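Local coordinates for protein V-type ATP synthase alpha chain (Nanoarchaeum equitans Kin4-M, PDB 5BN3) that is a nucleotide-binding A-type subunit of a V-type ATP synthase, with a P-loop domain that holds adenosine-5'-diphosphate, at residues E486-Q491 with E508-I513. Numbering follows the deposited sequence.
With ADP (adenosine-5'-diphosphate), chain C.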
loop_
_atom_site.group_PDB
_atom_site.type_symbol
_atom_site.label_atom_id
_atom_site.label_comp_id
_atom_site.label_asym_id
_atom_site.label_seq_id
_atom_site.Cartn_x
_atom_site.Cartn_y
_atom_site.Cartn_z
ATOM N N GLU A 486 9.185 36.901 -4.882
ATOM C CA GLU A 486 9.915 37.547 -3.789
ATOM C C GLU A 486 9.371 38.921 -3.402
ATOM O O GLU A 486 9.602 39.389 -2.288
ATOM C CB GLU A 486 11.412 37.653 -4.122
ATOM C CG GLU A 486 12.139 36.316 -4.206
ATOM C CD GLU A 486 13.626 36.470 -4.486
ATOM O OE1 GLU A 486 14.096 37.620 -4.621
ATOM O OE2 GLU A 486 14.326 35.439 -4.571
ATOM N N GLY A 487 8.655 39.568 -4.317
ATOM C CA GLY A 487 8.174 40.918 -4.075
ATOM C C GLY A 487 6.681 41.050 -3.841
ATOM O O GLY A 487 6.225 42.067 -3.321
ATOM N N PHE A 488 5.917 40.027 -4.217
ATOM C CA PHE A 488 4.462 40.090 -4.103
ATOM C C PHE A 488 3.863 38.938 -3.291
ATOM O O PHE A 488 3.135 39.163 -2.323
ATOM C CB PHE A 488 3.827 40.139 -5.494
ATOM C CG PHE A 488 2.341 40.326 -5.474
ATOM C CD1 PHE A 488 1.792 41.563 -5.182
ATOM C CD2 PHE A 488 1.491 39.267 -5.755
ATOM C CE1 PHE A 488 0.422 41.742 -5.163
ATOM C CE2 PHE A 488 0.120 39.439 -5.738
ATOM C CZ PHE A 488 -0.416 40.678 -5.441
ATOM N N LEU A 489 4.161 37.707 -3.696
ATOM C CA LEU A 489 3.589 36.528 -3.047
ATOM C C LEU A 489 4.109 36.355 -1.622
ATOM O O LEU A 489 3.331 36.126 -0.693
ATOM C CB LEU A 489 3.862 35.269 -3.873
ATOM C CG LEU A 489 3.242 35.258 -5.271
ATOM C CD1 LEU A 489 3.561 33.966 -6.006
ATOM C CD2 LEU A 489 1.746 35.449 -5.169
ATOM N N GLN A 490 5.422 36.472 -1.449
ATOM C CA GLN A 490 6.020 36.379 -0.121
ATOM C C GLN A 490 5.591 37.551 0.750
ATOM O O GLN A 490 5.505 38.691 0.283
ATOM C CB GLN A 490 7.550 36.317 -0.213
ATOM C CG GLN A 490 8.093 34.970 -0.674
ATOM C CD GLN A 490 9.609 34.939 -0.736
ATOM O OE1 GLN A 490 10.286 35.730 -0.078
ATOM N NE2 GLN A 490 10.148 34.023 -1.532
ATOM N N GLN A 491 5.319 37.261 2.018
ATOM C CA GLN A 491 4.881 38.281 2.961
ATOM C C GLN A 491 5.307 37.898 4.376
ATOM O O GLN A 491 4.867 36.878 4.913
ATOM C CB GLN A 491 3.362 38.471 2.877
ATOM C CG GLN A 491 2.832 39.646 3.691
ATOM C CD GLN A 491 1.408 40.020 3.329
ATOM O OE1 GLN A 491 0.886 39.609 2.291
ATOM N NE2 GLN A 491 0.770 40.808 4.188
ATOM N N GLU A 508 -0.847 48.746 -5.749
ATOM C CA GLU A 508 0.327 49.492 -6.200
ATOM C C GLU A 508 1.494 48.581 -6.556
ATOM O O GLU A 508 2.218 48.842 -7.515
ATOM C CB GLU A 508 0.759 50.516 -5.149
ATOM C CG GLU A 508 -0.087 51.776 -5.139
ATOM C CD GLU A 508 -0.053 52.508 -6.467
ATOM O OE1 GLU A 508 1.055 52.847 -6.934
ATOM O OE2 GLU A 508 -1.134 52.740 -7.049
ATOM N N LEU A 509 1.670 47.516 -5.778
ATOM C CA LEU A 509 2.692 46.519 -6.071
ATOM C C LEU A 509 2.433 45.841 -7.414
ATOM O O LEU A 509 3.358 45.644 -8.201
ATOM C CB LEU A 509 2.761 45.470 -4.958
ATOM C CG LEU A 509 3.679 45.789 -3.777
ATOM C CD1 LEU A 509 3.629 44.686 -2.732
ATOM C CD2 LEU A 509 5.095 45.982 -4.276
ATOM N N MET A 510 1.176 45.491 -7.668
ATOM C CA MET A 510 0.791 44.864 -8.930
ATOM C C MET A 510 1.047 45.811 -10.102
ATOM O O MET A 510 1.522 45.393 -11.157
ATOM C CB MET A 510 -0.688 44.455 -8.901
ATOM C CG MET A 510 -1.054 43.478 -7.793
ATOM S SD MET A 510 -2.808 43.044 -7.757
ATOM C CE MET A 510 -2.969 42.212 -9.335
ATOM N N ARG A 511 0.738 47.088 -9.901
ATOM C CA ARG A 511 0.874 48.093 -10.953
ATOM C C ARG A 511 2.325 48.372 -11.334
ATOM O O ARG A 511 2.641 48.502 -12.515
ATOM C CB ARG A 511 0.170 49.391 -10.544
ATOM C CG ARG A 511 -1.341 49.339 -10.700
ATOM C CD ARG A 511 -2.007 50.603 -10.189
ATOM N NE ARG A 511 -3.444 50.588 -10.446
ATOM C CZ ARG A 511 -4.340 51.280 -9.749
ATOM N NH1 ARG A 511 -3.950 52.044 -8.738
ATOM N NH2 ARG A 511 -5.625 51.200 -10.059
ATOM N N ILE A 512 3.204 48.455 -10.341
ATOM C CA ILE A 512 4.616 48.724 -10.604
ATOM C C ILE A 512 5.326 47.508 -11.210
ATOM O O ILE A 512 6.219 47.659 -12.047
ATOM C CB ILE A 512 5.349 49.244 -9.340
ATOM C CG1 ILE A 512 6.766 49.704 -9.684
ATOM C CG2 ILE A 512 5.378 48.188 -8.247
ATOM C CD1 ILE A 512 6.812 50.791 -10.731
ATOM N N ILE A 513 4.916 46.311 -10.802
ATOM C CA ILE A 513 5.438 45.080 -11.390
ATOM C C ILE A 513 4.996 44.975 -12.850
ATOM O O ILE A 513 5.796 44.654 -13.730
ATOM C CB ILE A 513 4.961 43.830 -10.610
ATOM C CG1 ILE A 513 5.646 43.755 -9.243
ATOM C CG2 ILE A 513 5.258 42.563 -11.388
ATOM C CD1 ILE A 513 5.142 42.620 -8.370
HETATM P PB ADP C . 2.312 24.712 10.846
HETATM O O1B ADP C . 1.883 24.458 9.425
HETATM O O2B ADP C . 1.256 25.331 11.719
HETATM O O3B ADP C . 3.041 23.549 11.469
HETATM P PA ADP C . 3.537 27.238 11.488
HETATM O O1A ADP C . 2.353 28.107 11.182
HETATM O O2A ADP C . 3.882 26.921 12.921
HETATM O O3A ADP C . 3.431 25.862 10.650
HETATM O "O5'" ADP C . 4.826 27.909 10.796
HETATM C "C5'" ADP C . 6.062 27.198 10.754
HETATM C "C4'" ADP C . 7.228 28.179 10.707
HETATM O "O4'" ADP C . 7.158 28.979 9.520
HETATM C "C3'" ADP C . 7.171 29.109 11.905
HETATM O "O3'" ADP C . 8.426 29.074 12.591
HETATM C "C2'" ADP C . 6.912 30.481 11.324
HETATM O "O2'" ADP C . 7.721 31.475 11.953
HETATM C "C1'" ADP C . 7.256 30.365 9.848
HETATM N N9 ADP C . 6.291 31.157 9.048
HETATM C C8 ADP C . 5.119 30.716 8.553
HETATM N N7 ADP C . 4.480 31.700 7.870
HETATM C C5 ADP C . 5.256 32.799 7.919
HETATM C C6 ADP C . 5.176 34.184 7.401
HETATM N N6 ADP C . 4.110 34.603 6.670
HETATM N N1 ADP C . 6.209 35.010 7.683
HETATM C C2 ADP C . 7.273 34.606 8.405
HETATM N N3 ADP C . 7.409 33.366 8.905
HETATM C C4 ADP C . 6.449 32.434 8.696
#
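The backbone oxygen of Gln491 accepts a hydrogen bond from the exocyclic amino group of ADP, with N6 3.0 Å from Gln491 O and an N-H...O angle of 144°, a somewhat bent bond. The amide side chain of the same residue can both accept and donate: OE1 takes the backbone N-H of Arg205, and NE2 gives to the carbonyl of Gly203. The Arg205 side chain also bonds to the carbonyls of Phe488 and Gln490, fitting a cation to the end of helix 472-489, where carbonyl oxygens lack helical partners.

Two residues before the chain leaves the helix, Phe488 reaches across to helix 503-523. Its CG is anti to the backbone N (chi1 -175°); the ring meets Leu509 and Met510, and its CB meets Ile513, all apolar. Leu509 meets the rim near the ring plane, its CB 4.0 Å from Phe488 CD1. Met510 approaches obliquely: its CG lies 3.5 Å from Phe488 CE1, and its SD is 5.1 Å from the ring centroid, 57° off the normal, a Met-aromatic contact. Ile513 CD1 lies 4.0 Å from Phe488 CB, at the root of the side chain. Glycine suits position 487 because a side chain there would point at helix 503-523 near Ile513. Separately, Leu509 CD1 lies 3.7 Å from Gly487 O. Phe448 of helix 441-458 packs edge-to-face with Phe488, continuing the apolar core of the C-terminal helical domain.

Between the two segments the contact is thus van der Waals in kind, without directional polar bonds, while the polar groups just beyond Phe488 hold the loop whose carbonyl accepts a hydrogen bond from the adenine amino group.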